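PnpC (Pseudomonas putida, PDB 3N9T) probably catalyses the iron(III)-dependent intradiol cleavage of hydroxyquinol by dioxygen, opening the aromatic ring between its vicinal hydroxyls. Local coordinates at residues Ala147-Trp152 and Gly182-Gln187; Phe221-Gln224 and Lys230-Thr233. One frame throughout, in Å; residues are numbered along the deposited sequence.

Interaction 1. Residues Ala147-Trp152 and Gly182-Gln187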
loop_
_atom_site.group_PDB
_atom_site.type_symbol
_atom_site.label_atom_id
_atom_site.label_comp_id
_atom_site.label_asym_id
_atom_site.label_seq_id
_atom_site.Cartn_x
_atom_site.Cartn_y
_atom_site.Cartn_z
ATOM N N ALA A 147 -34.717 -17.454 13.363
ATOM C CA ALA A 147 -33.465 -16.960 12.790
ATOM C C ALA A 147 -33.207 -17.586 11.423
ATOM O O ALA A 147 -33.551 -18.740 11.172
ATOM C CB ALA A 147 -32.341 -17.292 13.738
ATOM N N VAL A 148 -32.584 -16.831 10.532
ATOM C CA VAL A 148 -32.245 -17.299 9.227
ATOM C C VAL A 148 -30.693 -17.516 9.181
ATOM O O VAL A 148 -29.964 -16.610 9.527
ATOM C CB VAL A 148 -32.704 -16.252 8.107
ATOM C CG1 VAL A 148 -32.180 -16.644 6.863
ATOM C CG2 VAL A 148 -34.197 -16.307 7.886
ATOM N N LEU A 149 -30.233 -18.730 8.836
ATOM C CA LEU A 149 -28.813 -19.084 8.767
ATOM C C LEU A 149 -28.501 -19.291 7.301
ATOM O O LEU A 149 -28.940 -20.308 6.724
ATOM C CB LEU A 149 -28.524 -20.418 9.504
ATOM C CG LEU A 149 -28.855 -20.381 11.002
ATOM C CD1 LEU A 149 -30.356 -20.779 11.266
ATOM C CD2 LEU A 149 -27.951 -21.277 11.775
ATOM N N ASP A 150 -27.761 -18.345 6.700
ATOM C CA ASP A 150 -27.280 -18.515 5.309
ATOM C C ASP A 150 -25.964 -19.204 5.428
ATOM O O ASP A 150 -25.065 -18.687 6.129
ATOM C CB ASP A 150 -27.023 -17.147 4.643
ATOM C CG ASP A 150 -28.336 -16.416 4.275
ATOM O OD1 ASP A 150 -29.198 -17.044 3.649
ATOM O OD2 ASP A 150 -28.485 -15.241 4.655
ATOM N N VAL A 151 -25.808 -20.336 4.743
ATOM C CA VAL A 151 -24.556 -21.117 4.904
ATOM C C VAL A 151 -23.985 -21.424 3.545
ATOM O O VAL A 151 -24.731 -21.588 2.593
ATOM C CB VAL A 151 -24.766 -22.441 5.689
ATOM C CG1 VAL A 151 -25.329 -22.092 7.035
ATOM C CG2 VAL A 151 -25.777 -23.394 4.952
ATOM N N TRP A 152 -22.657 -21.534 3.472
ATOM C CA TRP A 152 -21.997 -21.901 2.219
ATOM C C TRP A 152 -20.610 -22.536 2.559
ATOM O O TRP A 152 -19.984 -22.254 3.619
ATOM C CB TRP A 152 -21.949 -20.684 1.247
ATOM C CG TRP A 152 -21.081 -19.487 1.638
ATOM C CD1 TRP A 152 -19.811 -19.160 1.143
ATOM C CD2 TRP A 152 -21.403 -18.458 2.625
ATOM N NE1 TRP A 152 -19.370 -17.959 1.756
ATOM C CE2 TRP A 152 -20.325 -17.523 2.644
ATOM C CE3 TRP A 152 -22.525 -18.228 3.464
ATOM C CZ2 TRP A 152 -20.289 -16.411 3.538
ATOM C CZ3 TRP A 152 -22.511 -17.134 4.326
ATOM C CH2 TRP A 152 -21.370 -16.240 4.371
ATOM N N GLY A 182 -35.400 -23.024 18.695
ATOM C CA GLY A 182 -34.120 -22.417 18.251
ATOM C C GLY A 182 -33.176 -23.419 17.543
ATOM O O GLY A 182 -32.045 -23.100 17.237
ATOM N N CYS A 183 -33.664 -24.621 17.261
ATOM C CA CYS A 183 -32.873 -25.706 16.687
ATOM C C CYS A 183 -32.780 -25.536 15.178
ATOM O O CYS A 183 -33.776 -25.151 14.503
ATOM C CB CYS A 183 -33.510 -27.068 17.049
ATOM S SG CYS A 183 -33.412 -27.410 18.799
ATOM N N PHE A 184 -31.593 -25.845 14.661
ATOM C CA PHE A 184 -31.426 -25.941 13.207
ATOM C C PHE A 184 -30.712 -27.269 12.848
ATOM O O PHE A 184 -30.032 -27.846 13.679
ATOM C CB PHE A 184 -30.602 -24.748 12.705
ATOM C CG PHE A 184 -29.183 -24.793 13.097
ATOM C CD1 PHE A 184 -28.243 -25.434 12.272
ATOM C CD2 PHE A 184 -28.766 -24.174 14.254
ATOM C CE1 PHE A 184 -26.910 -25.517 12.637
ATOM C CE2 PHE A 184 -27.429 -24.226 14.622
ATOM C CZ PHE A 184 -26.507 -24.906 13.839
ATOM N N ALA A 185 -30.838 -27.698 11.614
ATOM C CA ALA A 185 -30.145 -28.873 11.148
ATOM C C ALA A 185 -29.940 -28.802 9.643
ATOM O O ALA A 185 -30.839 -28.427 8.840
ATOM C CB ALA A 185 -30.901 -30.172 11.571
ATOM N N ILE A 186 -28.709 -29.114 9.269
ATOM C CA ILE A 186 -28.207 -28.950 7.915
ATOM C C ILE A 186 -27.531 -30.277 7.530
ATOM O O ILE A 186 -26.600 -30.709 8.202
ATOM C CB ILE A 186 -27.076 -27.871 7.931
ATOM C CG1 ILE A 186 -27.655 -26.485 8.340
ATOM C CG2 ILE A 186 -26.394 -27.835 6.546
ATOM C CD1 ILE A 186 -26.586 -25.383 8.621
ATOM N N GLN A 187 -27.963 -30.912 6.442
ATOM C CA GLN A 187 -27.198 -32.057 5.939
ATOM C C GLN A 187 -26.294 -31.541 4.835
ATOM O O GLN A 187 -26.719 -30.763 3.977
ATOM C CB GLN A 187 -28.110 -33.192 5.425
ATOM C CG GLN A 187 -28.698 -34.071 6.570
ATOM C CD GLN A 187 -29.500 -35.272 6.001
ATOM O OE1 GLN A 187 -30.710 -35.184 5.787
ATOM N NE2 GLN A 187 -28.818 -36.358 5.730
#
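Phe184 is the first residue of 182-187 to meet the other strand, and it does so with the face of its ring. The methyl CD2 of Leu149 stands almost over the ring centre, 3.9 Å from the centroid of Phe184 and 13° off the ring normal, a CH-pi contact. The leucine side chain crosses the phenylalanine side chain at about a right angle. Phe184 CG lies between its own backbone N and carbonyl carbon (chi1 70°), which stands the ring off the strand with one face turned to the methyl. Ala185 turns its methyl the other way, onto Tyr133 and Tyr118.

The two strands do not pair: no hydrogen bond links them, and the CA atoms of Leu149 and Phe184 are 8.6 Å apart. Side chains fill the gap between two layers, as in the beta sandwich of the intradiol dioxygenases, with 148-152 in one layer beside 173-177 and 214-224, and 183-189 in the other beside 129-138. Ile186 comes next along the strand. Its CD1 reaches out to meet Val151 CG1 tip to tip at 3.9 Å, with CG1 of the isoleucine anti to its carbonyl carbon (chi1 -64°) and the chain extended beyond. Tyr176 and Phe221 also touch Ile186 and extend the same apolar layer. Gln187 packs against Leu131 and Asn121. On the opposite side of 148-152, Asp150 forms a salt bridge with Arg175 and the Trp152 ring stacks on His220, an iron ligand, whose side chain is about 6 Å from that of Val151.

Interaction 2. Residues Phe221-Gln224 and Lys230-Thr233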
loop_
_atom_site.group_PDB
_atom_site.type_symbol
_atom_site.label_atom_id
_atom_site.label_comp_id
_atom_site.label_asym_id
_atom_site.label_seq_id
_atom_site.Cartn_x
_atom_site.Cartn_y
_atom_site.Cartn_z
ATOM N N PHE A 221 -21.155 -19.093 8.001
ATOM C CA PHE A 221 -22.533 -18.741 8.455
ATOM C C PHE A 221 -22.764 -17.218 8.453
ATOM O O PHE A 221 -21.896 -16.446 8.963
ATOM C CB PHE A 221 -22.770 -19.179 9.891
ATOM C CG PHE A 221 -22.953 -20.655 10.065
ATOM C CD1 PHE A 221 -21.828 -21.509 10.025
ATOM C CD2 PHE A 221 -24.237 -21.204 10.236
ATOM C CE1 PHE A 221 -21.984 -22.880 10.179
ATOM C CE2 PHE A 221 -24.399 -22.609 10.427
ATOM C CZ PHE A 221 -23.268 -23.442 10.357
ATOM N N MET A 222 -23.941 -16.800 7.947
ATOM C CA MET A 222 -24.482 -15.491 8.247
ATOM C C MET A 222 -25.858 -15.698 8.864
ATOM O O MET A 222 -26.737 -16.271 8.232
ATOM C CB MET A 222 -24.606 -14.649 6.961
ATOM C CG MET A 222 -25.275 -13.200 7.249
ATOM S SD MET A 222 -25.307 -12.289 5.738
ATOM C CE MET A 222 -24.194 -11.025 6.039
ATOM N N ILE A 223 -26.041 -15.250 10.096
ATOM C CA ILE A 223 -27.270 -15.501 10.840
ATOM C C ILE A 223 -27.936 -14.164 11.142
ATOM O O ILE A 223 -27.269 -13.239 11.602
ATOM C CB ILE A 223 -26.941 -16.230 12.163
ATOM C CG1 ILE A 223 -26.079 -17.464 11.833
ATOM C CG2 ILE A 223 -28.217 -16.653 12.940
ATOM C CD1 ILE A 223 -25.761 -18.332 12.949
ATOM N N GLN A 224 -29.235 -14.063 10.853
ATOM C CA GLN A 224 -29.993 -12.842 11.068
ATOM C C GLN A 224 -31.295 -13.201 11.768
ATOM O O GLN A 224 -31.871 -14.249 11.492
ATOM C CB GLN A 224 -30.297 -12.147 9.723
ATOM C CG GLN A 224 -29.097 -11.485 9.113
ATOM C CD GLN A 224 -29.397 -10.984 7.743
ATOM O OE1 GLN A 224 -29.378 -11.730 6.776
ATOM N NE2 GLN A 224 -29.713 -9.735 7.658
ATOM N N LYS A 230 -26.807 -8.828 13.148
ATOM C CA LYS A 230 -26.308 -9.798 12.168
ATOM C C LYS A 230 -24.943 -10.443 12.608
ATOM O O LYS A 230 -24.040 -9.754 13.132
ATOM C CB LYS A 230 -26.076 -9.145 10.828
ATOM C CG LYS A 230 -25.654 -10.150 9.737
ATOM C CD LYS A 230 -25.184 -9.483 8.467
ATOM C CE LYS A 230 -26.313 -8.798 7.737
ATOM N NZ LYS A 230 -25.729 -8.153 6.504
ATOM N N LEU A 231 -24.820 -11.759 12.420
ATOM C CA LEU A 231 -23.612 -12.476 12.774
ATOM C C LEU A 231 -23.070 -13.084 11.490
ATOM O O LEU A 231 -23.805 -13.718 10.803
ATOM C CB LEU A 231 -23.942 -13.608 13.775
ATOM C CG LEU A 231 -22.816 -14.601 14.011
ATOM C CD1 LEU A 231 -21.595 -13.852 14.663
ATOM C CD2 LEU A 231 -23.305 -15.666 15.035
ATOM N N VAL A 232 -21.811 -12.825 11.159
ATOM C CA VAL A 232 -21.124 -13.463 10.040
ATOM C C VAL A 232 -19.908 -14.132 10.663
ATOM O O VAL A 232 -19.109 -13.439 11.350
ATOM C CB VAL A 232 -20.584 -12.396 9.065
ATOM C CG1 VAL A 232 -19.576 -13.018 8.035
ATOM C CG2 VAL A 232 -21.758 -11.749 8.327
ATOM N N THR A 233 -19.756 -15.448 10.491
ATOM C CA THR A 233 -18.649 -16.141 11.172
ATOM C C THR A 233 -18.305 -17.375 10.338
ATOM O O THR A 233 -18.858 -17.520 9.237
ATOM C CB THR A 233 -18.987 -16.442 12.660
ATOM O OG1 THR A 233 -17.783 -16.817 13.349
ATOM C CG2 THR A 233 -20.095 -17.547 12.799
#
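Lys230 CE sits over one face of the Gln224 side-chain amide, at its NE2 end, 3.5 Å from Gln224 NE2. The two side chains run side by side and point the same way, and CG of Gln224 is 3.7 Å from CG of Lys230. With its CG anti to the backbone N (chi1 -176°), the lysine extends alongside the glutamine before bending at chi3. The ring of Phe221 leads away from the neighbouring strand, meeting Phe285 with planes at about 50° and touching Leu149 and Val151, while Phe221 CB stays 4.3 Å from Thr233 CG2.

Between these ends the backbones of 221-224 and 231-233 form an antiparallel ladder, part of the hairpin of strands 214-224 and 231-237, whose first strand also carries the iron ligands His218 and His220. Phe221 and Thr233 are a hydrogen-bonded pair, as are Ile223 and Leu231; Met222 and Val232 form the non-hydrogen-bonded pair between them. In the Ile223 pair, N bonds to Leu231 O at 2.8 Å and O receives Leu231 N at 3.0 Å. Leu231 O also accepts a CA-H contact from Met222 CA at 3.2 Å, and Phe221 O likewise takes Thr233 N together with the CA-H of Val232.

On the sheet face of Phe221 and Thr233, CD1 of Ile223 lies 4.2 Å from CD2 of Leu231, the two chains parallel and packed against Phe285. On the other face, Met222 CG rests 4.0 Å from Val232 CG2, and Phe105 touches both residues. Thr233 OG1 hydrogen-bonds Glu101 O, outside the hairpin pair. Directional chemistry across this contact therefore belongs to the backbone, which sets the register, whereas the side chains add chiefly apolar packing, even where lysine meets glutamine.

Overall arrangement
The two contacts come in series along the chain: interaction 1 closes at 182-187 before interaction 2 opens at 221-224. Their centres are 10 Å apart, and strands 148-152 and 214-224 are antiparallel neighbours in one sheet. Asp150 N to Met222 O and Val148 N to Gln224 O, each 2.8 Å, are probable hydrogen bonds joining them. Val151 CG1 also packs 3.5 Å from Phe221 CD2. Interaction 1 crosses between the sandwich layers, while interaction 2 runs within one, pairing 214-224 with 231-237. Strand 214-224 carries the iron ligands His218 and His220, and the side chains of Val151 and Val232 lie about 11 and 10 Å from the iron, so both contacts belong to the framework around it.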